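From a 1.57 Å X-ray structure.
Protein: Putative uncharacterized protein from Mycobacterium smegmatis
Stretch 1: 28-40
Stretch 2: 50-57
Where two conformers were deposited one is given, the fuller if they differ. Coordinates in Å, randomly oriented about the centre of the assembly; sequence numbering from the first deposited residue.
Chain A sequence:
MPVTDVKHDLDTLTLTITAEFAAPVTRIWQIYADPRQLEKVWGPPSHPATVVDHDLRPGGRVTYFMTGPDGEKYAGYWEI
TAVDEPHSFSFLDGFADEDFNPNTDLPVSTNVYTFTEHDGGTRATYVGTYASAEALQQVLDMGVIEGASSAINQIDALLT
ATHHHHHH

Stretch 1 28-40: IWQIYADPRQLEK
Stretch 2 50-57: TVVDHDLR

Two helical segments, 28-33 and 35-40, hinge at Asp34 and pack against strand 50-54 and the loop that follows it. Helix 35-40 runs roughly antiparallel to the strand, at 145° between N-to-C directions with the axes 7.3 Å apart at closest approach. In register, the nearest CA pairs are Ala33 CA to Leu56 CA at 6.3 Å and Glu39 CA to Val51 CA at 5.4 Å. Together the stretches bury 463 Å².

Trp29 (chi1 180°, chi2 -96°) has its CA-to-CB bond sideways to the other stretch, yet its ring reaches the loop: Trp29 CZ2 lies 4.0 Å from Leu56 CD2. One turn on, Tyr32 (chi1 m) sends its side chain elsewhere and contributes its carbonyl. Tyr32 O accepts from His54 NE2 at 2.8 Å, N-H...O angle 154°, at the edge of the ring, near its plane; at the end of a helix, such a carbonyl can serve an outside donor. Ala33 meets Leu56 (chi1 t, chi2 p) with its backbone and CB, Ala33 CA 3.8 Å and Ala33 CB 4.1 Å from Leu56 CD2.

Asp34 breaks the helix at phi/psi -104/113 and caps the next. With chi1 t, Asp34 OD1 accepts from Arg36 N at 3.0 Å, while Asp34 OD2 takes Gln37 NE2 at 2.9 Å. Pro35 follows at -64/-25, suited to a first helical turn, where the missing amide hydrogen costs no helical bond. Its CA-to-CB bond points toward the strand: Pro35 CB sits over one face of the His54 ring, 4.0 Å from the centroid in a CH-pi contact, and 3.6 Å from Val51 CG1. His54 (chi1 180°, chi2 -75°) thus uses both face and edge.

Arg36 starts away from the strand, then folds back through chi1 -51°, chi2 -77°, chi3 101° and chi4 -114°. Arg36 NH1 forms a salt bridge with Glu39 OE1 at 2.8 Å, and Arg36 NH2 lies 3.0 Å from Val51 O, near the guanidinium plane. Buried Leu38 (chi1 t, chi2 p) points toward the strand, placing Leu38 CB 4.2 Å from Val51 CG2 and Leu38 CD2 4.2 Å from His54 CD2.

Glu39, extended through chi1 and chi2 t before chi3 turns to -62°, delivers Glu39 OE1 to Val51 N at 2.9 Å, angle 157°. The same oxygen therefore joins the salt bridge and receives a strand amide, while the aliphatic part packs, Glu39 CB 3.8 Å from Val51 CG2. On the strand, Val51 (chi1 t) and His54 point toward the helices, whereas Val52 and Asp53 point away; Val52, at phi/psi -89/-74, departs from extended values between Val51 (-95/117) and Asp53 (-104/149). The rule is apolar packing around Val51 and Leu56, with His54 and Glu39 adding directed hydrogen bonds.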

# COMPACT_ATOMS: atom_id res chain seq x y z
N ILE A 28 -8.72 -7.59 -7.77
CA ILE A 28 -7.74 -6.94 -6.91
C ILE A 28 -7.31 -5.60 -7.47
O ILE A 28 -7.12 -4.64 -6.74
CB ILE A 28 -6.54 -7.87 -6.64
CG1 ILE A 28 -7.02 -9.21 -6.08
CG2 ILE A 28 -5.57 -7.22 -5.67
CD1 ILE A 28 -7.75 -9.10 -4.74
N TRP A 29 -7.16 -5.51 -8.79
CA TRP A 29 -6.79 -4.25 -9.42
C TRP A 29 -7.75 -3.13 -8.99
O TRP A 29 -7.32 -2.01 -8.73
CB TRP A 29 -6.79 -4.38 -10.94
CG TRP A 29 -6.41 -3.09 -11.61
CD1 TRP A 29 -7.27 -2.14 -12.10
CD2 TRP A 29 -5.09 -2.59 -11.81
NE1 TRP A 29 -6.55 -1.09 -12.63
CE2 TRP A 29 -5.21 -1.34 -12.45
CE3 TRP A 29 -3.82 -3.08 -11.52
CZ2 TRP A 29 -4.11 -0.58 -12.81
CZ3 TRP A 29 -2.72 -2.32 -11.87
CH2 TRP A 29 -2.87 -1.09 -12.51
N GLN A 30 -9.03 -3.45 -8.93
CA GLN A 30 -10.05 -2.45 -8.61
C GLN A 30 -10.01 -1.94 -7.17
O GLN A 30 -10.54 -0.85 -6.88
CB GLN A 30 -11.45 -2.98 -8.96
CG GLN A 30 -11.67 -3.20 -10.44
CD GLN A 30 -11.51 -1.93 -11.27
OE1 GLN A 30 -11.78 -0.82 -10.78
NE2 GLN A 30 -11.07 -2.08 -12.50
N ILE A 31 -9.40 -2.71 -6.28
CA ILE A 31 -9.14 -2.24 -4.92
C ILE A 31 -8.32 -0.95 -4.96
O ILE A 31 -8.57 -0.01 -4.19
CB ILE A 31 -8.38 -3.30 -4.08
CG1 ILE A 31 -9.21 -4.58 -3.89
CG2 ILE A 31 -7.92 -2.72 -2.73
CD1 ILE A 31 -10.36 -4.42 -2.93
N TYR A 32 -7.33 -0.91 -5.85
CA TYR A 32 -6.42 0.24 -5.97
C TYR A 32 -6.92 1.29 -6.95
O TYR A 32 -6.62 2.47 -6.80
CB TYR A 32 -5.02 -0.26 -6.35
CG TYR A 32 -4.51 -1.18 -5.27
CD1 TYR A 32 -3.92 -0.67 -4.12
CD2 TYR A 32 -4.70 -2.55 -5.37
CE1 TYR A 32 -3.50 -1.52 -3.10
CE2 TYR A 32 -4.29 -3.41 -4.35
CZ TYR A 32 -3.68 -2.88 -3.23
OH TYR A 32 -3.28 -3.72 -2.22
N ALA A 33 -7.70 0.86 -7.94
CA ALA A 33 -8.18 1.75 -8.98
C ALA A 33 -9.38 2.57 -8.54
O ALA A 33 -9.63 3.66 -9.07
CB ALA A 33 -8.52 0.95 -10.24
N ASP A 34 -10.14 2.05 -7.58
CA ASP A 34 -11.32 2.75 -7.06
C ASP A 34 -10.98 3.34 -5.70
O ASP A 34 -10.74 2.58 -4.74
CB ASP A 34 -12.49 1.78 -6.92
CG ASP A 34 -13.75 2.43 -6.37
OD1 ASP A 34 -13.71 3.60 -5.93
OD2 ASP A 34 -14.79 1.73 -6.37
N PRO A 35 -10.94 4.68 -5.59
CA PRO A 35 -10.46 5.26 -4.33
C PRO A 35 -11.36 4.95 -3.13
O PRO A 35 -10.86 4.96 -2.00
CB PRO A 35 -10.44 6.77 -4.62
CG PRO A 35 -11.48 6.95 -5.68
CD PRO A 35 -11.34 5.72 -6.55
N ARG A 36 -12.64 4.67 -3.34
CA ARG A 36 -13.50 4.32 -2.21
C ARG A 36 -13.16 2.92 -1.68
O ARG A 36 -13.34 2.65 -0.48
CB ARG A 36 -14.98 4.41 -2.60
CG ARG A 36 -15.37 5.73 -3.26
CD ARG A 36 -15.52 6.88 -2.26
NE ARG A 36 -14.36 7.77 -2.22
CZ ARG A 36 -13.54 7.89 -1.18
NH1 ARG A 36 -13.75 7.19 -0.08
NH2 ARG A 36 -12.51 8.73 -1.24
N GLN A 37 -12.68 2.04 -2.55
CA GLN A 37 -12.27 0.71 -2.10
C GLN A 37 -10.91 0.74 -1.42
O GLN A 37 -10.68 0.07 -0.41
CB GLN A 37 -12.28 -0.28 -3.27
CG GLN A 37 -13.67 -0.45 -3.88
CD GLN A 37 -13.67 -1.47 -4.99
OE1 GLN A 37 -13.13 -2.56 -4.84
NE2 GLN A 37 -14.28 -1.12 -6.10
N LEU A 38 -10.01 1.54 -1.97
CA LEU A 38 -8.70 1.73 -1.36
C LEU A 38 -8.86 2.30 0.05
O LEU A 38 -8.24 1.81 1.01
CB LEU A 38 -7.86 2.68 -2.22
CG LEU A 38 -6.38 2.77 -1.83
CD1 LEU A 38 -5.76 1.38 -1.74
CD2 LEU A 38 -5.68 3.62 -2.85
N GLU A 39 -9.72 3.29 0.20
CA GLU A 39 -10.00 3.91 1.49
C GLU A 39 -10.56 2.89 2.48
O GLU A 39 -10.28 2.92 3.67
CB GLU A 39 -10.98 5.07 1.33
CG GLU A 39 -11.31 5.78 2.63
CD GLU A 39 -12.20 6.99 2.44
OE1 GLU A 39 -11.79 7.95 1.75
OE2 GLU A 39 -13.33 6.99 2.99
N LYS A 40 -11.40 1.99 1.96
CA LYS A 40 -12.03 0.97 2.79
C LYS A 40 -10.98 0.02 3.39
O LYS A 40 -10.99 -0.24 4.59
CB LYS A 40 -13.05 0.18 1.95
CG LYS A 40 -13.69 -0.99 2.69
CD LYS A 40 -14.57 -0.53 3.87
CE LYS A 40 -15.32 -1.73 4.47
NZ LYS A 40 -16.26 -1.30 5.54
N THR A 50 -8.66 8.14 4.87
CA THR A 50 -9.34 8.88 3.82
C THR A 50 -8.44 8.91 2.59
O THR A 50 -7.26 9.25 2.68
CB THR A 50 -9.60 10.32 4.26
OG1 THR A 50 -10.42 10.31 5.43
CG2 THR A 50 -10.30 11.10 3.15
N VAL A 51 -9.00 8.56 1.44
CA VAL A 51 -8.31 8.82 0.18
C VAL A 51 -8.85 10.14 -0.34
O VAL A 51 -10.06 10.30 -0.57
CB VAL A 51 -8.52 7.67 -0.83
CG1 VAL A 51 -8.02 8.05 -2.23
CG2 VAL A 51 -7.83 6.40 -0.33
N VAL A 52 -7.95 11.11 -0.44
CA VAL A 52 -8.33 12.48 -0.77
C VAL A 52 -8.34 12.68 -2.28
O VAL A 52 -9.41 12.74 -2.90
CB VAL A 52 -7.43 13.49 -0.03
CG1 VAL A 52 -7.80 14.93 -0.40
CG2 VAL A 52 -7.58 13.29 1.49
N ASP A 53 -7.15 12.75 -2.89
CA ASP A 53 -7.06 12.81 -4.34
C ASP A 53 -6.62 11.45 -4.84
O ASP A 53 -5.89 10.75 -4.15
CB ASP A 53 -6.05 13.87 -4.79
CG ASP A 53 -6.46 15.27 -4.40
OD1 ASP A 53 -7.67 15.56 -4.38
OD2 ASP A 53 -5.55 16.08 -4.12
N HIS A 54 -7.07 11.08 -6.03
CA HIS A 54 -6.72 9.78 -6.59
C HIS A 54 -6.82 9.83 -8.12
O HIS A 54 -7.89 10.06 -8.68
CB HIS A 54 -7.67 8.73 -6.01
CG HIS A 54 -7.43 7.34 -6.50
ND1 HIS A 54 -7.80 6.92 -7.76
CD2 HIS A 54 -6.88 6.26 -5.89
CE1 HIS A 54 -7.49 5.64 -7.91
NE2 HIS A 54 -6.92 5.22 -6.80
N ASP A 55 -5.69 9.61 -8.77
CA ASP A 55 -5.61 9.60 -10.22
C ASP A 55 -4.61 8.51 -10.58
O ASP A 55 -3.41 8.75 -10.59
CB ASP A 55 -5.12 10.97 -10.69
CG ASP A 55 -5.04 11.10 -12.19
OD1 ASP A 55 -5.48 10.19 -12.93
OD2 ASP A 55 -4.55 12.16 -12.63
N LEU A 56 -5.10 7.29 -10.82
CA LEU A 56 -4.18 6.17 -11.10
C LEU A 56 -3.78 6.11 -12.57
O LEU A 56 -4.28 5.29 -13.34
CB LEU A 56 -4.79 4.83 -10.65
CG LEU A 56 -3.86 3.61 -10.62
CD1 LEU A 56 -2.69 3.84 -9.70
CD2 LEU A 56 -4.64 2.36 -10.19
N ARG A 57 -2.86 7.00 -12.93
CA ARG A 57 -2.33 7.09 -14.29
C ARG A 57 -0.94 7.68 -14.14
O ARG A 57 -0.67 8.38 -13.16
CB ARG A 57 -3.22 7.98 -15.16
CG ARG A 57 -3.21 7.62 -16.64
CD ARG A 57 -3.80 6.23 -16.90
NE ARG A 57 -2.78 5.19 -17.10
CZ ARG A 57 -2.73 4.38 -18.15
NH1 ARG A 57 -3.64 4.50 -19.12
NH2 ARG A 57 -1.78 3.46 -18.26